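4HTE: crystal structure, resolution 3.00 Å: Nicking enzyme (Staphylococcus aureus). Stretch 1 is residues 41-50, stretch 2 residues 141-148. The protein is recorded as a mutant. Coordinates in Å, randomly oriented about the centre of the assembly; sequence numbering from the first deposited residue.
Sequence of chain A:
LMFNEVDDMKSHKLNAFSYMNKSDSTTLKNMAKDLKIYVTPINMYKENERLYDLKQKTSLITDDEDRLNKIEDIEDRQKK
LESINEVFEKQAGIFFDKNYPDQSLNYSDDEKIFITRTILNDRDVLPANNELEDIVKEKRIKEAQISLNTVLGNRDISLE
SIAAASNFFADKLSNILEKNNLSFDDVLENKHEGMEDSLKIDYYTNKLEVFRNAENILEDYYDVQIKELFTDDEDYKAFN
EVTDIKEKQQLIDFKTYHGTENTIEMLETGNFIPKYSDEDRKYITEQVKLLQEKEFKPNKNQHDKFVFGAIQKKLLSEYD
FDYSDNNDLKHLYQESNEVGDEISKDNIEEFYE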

# COMPACT_ATOMS: atom_id res chain seq x y z
N PRO A 41 -13.29 -2.94 -12.36
CA PRO A 41 -12.57 -1.66 -12.31
C PRO A 41 -11.22 -1.77 -11.60
O PRO A 41 -10.21 -1.30 -12.13
CB PRO A 41 -13.53 -0.77 -11.52
CG PRO A 41 -14.87 -1.28 -11.90
CD PRO A 41 -14.72 -2.77 -12.06
N ILE A 42 -11.20 -2.39 -10.43
CA ILE A 42 -9.97 -2.61 -9.68
C ILE A 42 -9.03 -3.57 -10.39
O ILE A 42 -7.83 -3.31 -10.50
CB ILE A 42 -10.26 -3.12 -8.25
CG1 ILE A 42 -10.20 -1.97 -7.25
CG2 ILE A 42 -9.27 -4.21 -7.85
CD1 ILE A 42 -8.82 -1.40 -7.02
N ASN A 43 -9.56 -4.69 -10.88
CA ASN A 43 -8.74 -5.66 -11.60
C ASN A 43 -8.08 -5.04 -12.82
O ASN A 43 -6.98 -5.42 -13.21
CB ASN A 43 -9.56 -6.88 -12.01
CG ASN A 43 -10.00 -7.72 -10.83
OD1 ASN A 43 -10.50 -7.20 -9.83
ND2 ASN A 43 -9.81 -9.03 -10.93
N MSE A 44 -8.77 -4.07 -13.42
CA MSE A 44 -8.21 -3.33 -14.54
C MSE A 44 -7.13 -2.39 -14.03
O MSE A 44 -6.06 -2.27 -14.63
CB MSE A 44 -9.31 -2.54 -15.24
CG MSE A 44 -10.30 -3.39 -16.03
SE MSE A 44 -9.45 -4.38 -17.48
CE MSE A 44 -9.00 -6.03 -16.55
N TYR A 45 -7.42 -1.73 -12.92
CA TYR A 45 -6.45 -0.86 -12.27
C TYR A 45 -5.18 -1.63 -11.93
O TYR A 45 -4.08 -1.09 -12.01
CB TYR A 45 -7.06 -0.27 -10.99
CG TYR A 45 -6.12 0.62 -10.21
CD1 TYR A 45 -5.90 1.93 -10.58
CD2 TYR A 45 -5.47 0.14 -9.08
CE1 TYR A 45 -5.05 2.75 -9.86
CE2 TYR A 45 -4.62 0.95 -8.36
CZ TYR A 45 -4.41 2.25 -8.75
OH TYR A 45 -3.56 3.06 -8.03
N LYS A 46 -5.34 -2.90 -11.57
CA LYS A 46 -4.20 -3.75 -11.23
C LYS A 46 -3.37 -4.03 -12.48
O LYS A 46 -2.19 -3.72 -12.53
CB LYS A 46 -4.67 -5.08 -10.63
CG LYS A 46 -3.68 -5.69 -9.65
CD LYS A 46 -4.00 -7.15 -9.32
CE LYS A 46 -5.09 -7.27 -8.26
NZ LYS A 46 -4.78 -8.34 -7.29
N GLU A 47 -4.01 -4.62 -13.49
CA GLU A 47 -3.33 -4.98 -14.72
C GLU A 47 -2.57 -3.80 -15.30
O GLU A 47 -1.46 -3.95 -15.80
CB GLU A 47 -4.33 -5.50 -15.75
CG GLU A 47 -3.68 -6.02 -17.03
CD GLU A 47 -3.04 -7.38 -16.84
OE1 GLU A 47 -2.84 -7.78 -15.67
OE2 GLU A 47 -2.73 -8.04 -17.85
N ASN A 48 -3.17 -2.61 -15.22
CA ASN A 48 -2.54 -1.41 -15.75
C ASN A 48 -1.20 -1.15 -15.08
O ASN A 48 -0.22 -0.84 -15.75
CB ASN A 48 -3.46 -0.20 -15.58
CG ASN A 48 -3.13 0.92 -16.55
OD1 ASN A 48 -2.81 0.67 -17.71
ND2 ASN A 48 -3.20 2.16 -16.09
N GLU A 49 -1.17 -1.28 -13.76
CA GLU A 49 0.06 -1.10 -13.00
C GLU A 49 1.06 -2.20 -13.34
O GLU A 49 2.26 -1.94 -13.50
CB GLU A 49 -0.24 -1.12 -11.50
CG GLU A 49 -1.09 0.05 -11.04
CD GLU A 49 -0.46 0.83 -9.90
OE1 GLU A 49 0.50 0.34 -9.28
OE2 GLU A 49 -0.95 1.95 -9.62
N ARG A 50 0.56 -3.43 -13.45
CA ARG A 50 1.40 -4.57 -13.79
C ARG A 50 2.01 -4.38 -15.17
O ARG A 50 3.18 -4.71 -15.39
CB ARG A 50 0.58 -5.86 -13.77
CG ARG A 50 1.40 -7.11 -14.08
CD ARG A 50 0.57 -8.18 -14.74
NE ARG A 50 1.37 -8.99 -15.64
CZ ARG A 50 0.94 -9.49 -16.80
NH1 ARG A 50 -0.30 -9.27 -17.20
NH2 ARG A 50 1.76 -10.21 -17.55
N ILE A 141 -8.99 3.36 -0.95
CA ILE A 141 -8.20 2.47 -0.09
C ILE A 141 -7.70 1.26 -0.88
O ILE A 141 -6.52 0.90 -0.80
CB ILE A 141 -9.01 2.00 1.13
CG1 ILE A 141 -9.28 3.17 2.07
CG2 ILE A 141 -8.25 0.91 1.88
CD1 ILE A 141 -10.20 2.84 3.23
N LYS A 142 -8.59 0.62 -1.62
CA LYS A 142 -8.23 -0.54 -2.42
C LYS A 142 -7.09 -0.21 -3.39
O LYS A 142 -6.09 -0.92 -3.44
CB LYS A 142 -9.43 -1.06 -3.22
CG LYS A 142 -10.12 -2.27 -2.61
CD LYS A 142 -11.03 -2.94 -3.62
CE LYS A 142 -11.80 -4.12 -3.03
NZ LYS A 142 -12.91 -3.69 -2.13
N GLU A 143 -7.25 0.88 -4.14
CA GLU A 143 -6.28 1.25 -5.17
C GLU A 143 -4.87 1.48 -4.62
O GLU A 143 -3.89 0.98 -5.17
CB GLU A 143 -6.75 2.50 -5.92
CG GLU A 143 -7.89 2.25 -6.90
CD GLU A 143 -8.26 3.48 -7.70
OE1 GLU A 143 -7.94 4.60 -7.25
OE2 GLU A 143 -8.86 3.32 -8.79
N ALA A 144 -4.78 2.23 -3.53
CA ALA A 144 -3.49 2.51 -2.91
C ALA A 144 -2.80 1.21 -2.51
O ALA A 144 -1.63 1.00 -2.83
CB ALA A 144 -3.68 3.39 -1.69
N GLN A 145 -3.53 0.36 -1.80
CA GLN A 145 -3.00 -0.94 -1.38
C GLN A 145 -2.35 -1.66 -2.54
O GLN A 145 -1.20 -2.09 -2.45
CB GLN A 145 -4.13 -1.80 -0.80
CG GLN A 145 -4.00 -2.09 0.68
CD GLN A 145 -5.32 -1.97 1.42
OE1 GLN A 145 -5.36 -1.51 2.56
NE2 GLN A 145 -6.41 -2.39 0.77
N ILE A 146 -3.09 -1.80 -3.64
CA ILE A 146 -2.60 -2.55 -4.79
C ILE A 146 -1.32 -1.94 -5.35
O ILE A 146 -0.36 -2.66 -5.63
CB ILE A 146 -3.67 -2.62 -5.90
CG1 ILE A 146 -4.92 -3.33 -5.38
CG2 ILE A 146 -3.12 -3.35 -7.12
CD1 ILE A 146 -5.97 -3.56 -6.43
N SER A 147 -1.31 -0.62 -5.50
CA SER A 147 -0.16 0.06 -6.07
C SER A 147 1.09 -0.15 -5.22
O SER A 147 2.12 -0.59 -5.73
CB SER A 147 -0.44 1.56 -6.18
OG SER A 147 -1.41 1.82 -7.17
N LEU A 148 0.98 0.16 -3.94
CA LEU A 148 2.12 0.08 -3.03
C LEU A 148 2.65 -1.35 -2.91
O LEU A 148 3.86 -1.57 -2.92
CB LEU A 148 1.73 0.61 -1.64
CG LEU A 148 1.29 2.07 -1.62
CD1 LEU A 148 0.71 2.45 -0.26
CD2 LEU A 148 2.46 2.98 -1.96

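Two helices from distant parts of one chain pack side by side in nearly the same direction, joined by an apolar patch at one end and a short hydroxyl-carboxylate chain at the other. Their N-to-C directions differ by 26°, and the axes approach to 10.1 Å. In the register, I42 CA lies 7.0 Å from E143 CA, K46 CA 6.7 Å from I146 CA, and E49 CA 7.0 Å from S147 CA. Together the stretches bury 430 Å².

On the first helix, I42, Y45 and E49 all direct CA-to-CB toward the partner. Their spacing of three and four residues places them along one side of the helix.

I146 has the largest covered area of any residue here. I42 CD1 meets I146 CD1 at 3.6 Å, a plain apolar contact. K46 adds its aliphatic stem, with K46 CG 3.5 Å from I146 CG2. Beside this, I42 CG1 lies 3.8 Å from K142 CD, so another lysine contributes methylenes rather than charge.

Y45 links the two parts of the contact. E143 CG sits 3.8 Å from the centroid of the Y45 ring and 9° off its normal. This is a CH-pi contact, in which the glutamate offers its methylene to the ring face. The ring edge faces I146, with Y45 CE2 4.4 Å from I146 CB.

The polar end centres on S147. Y45 OH donates to S147 OG at 2.6 Å. S147 OG in turn donates to E49 OE2 at 2.5 Å, which is very short. The serine hydroxyl therefore accepts from one residue of the first helix and donates to another one turn further on. E49 OE1 is 3.2 Å from S147 OG, but the angle is too poor for a hydrogen bond.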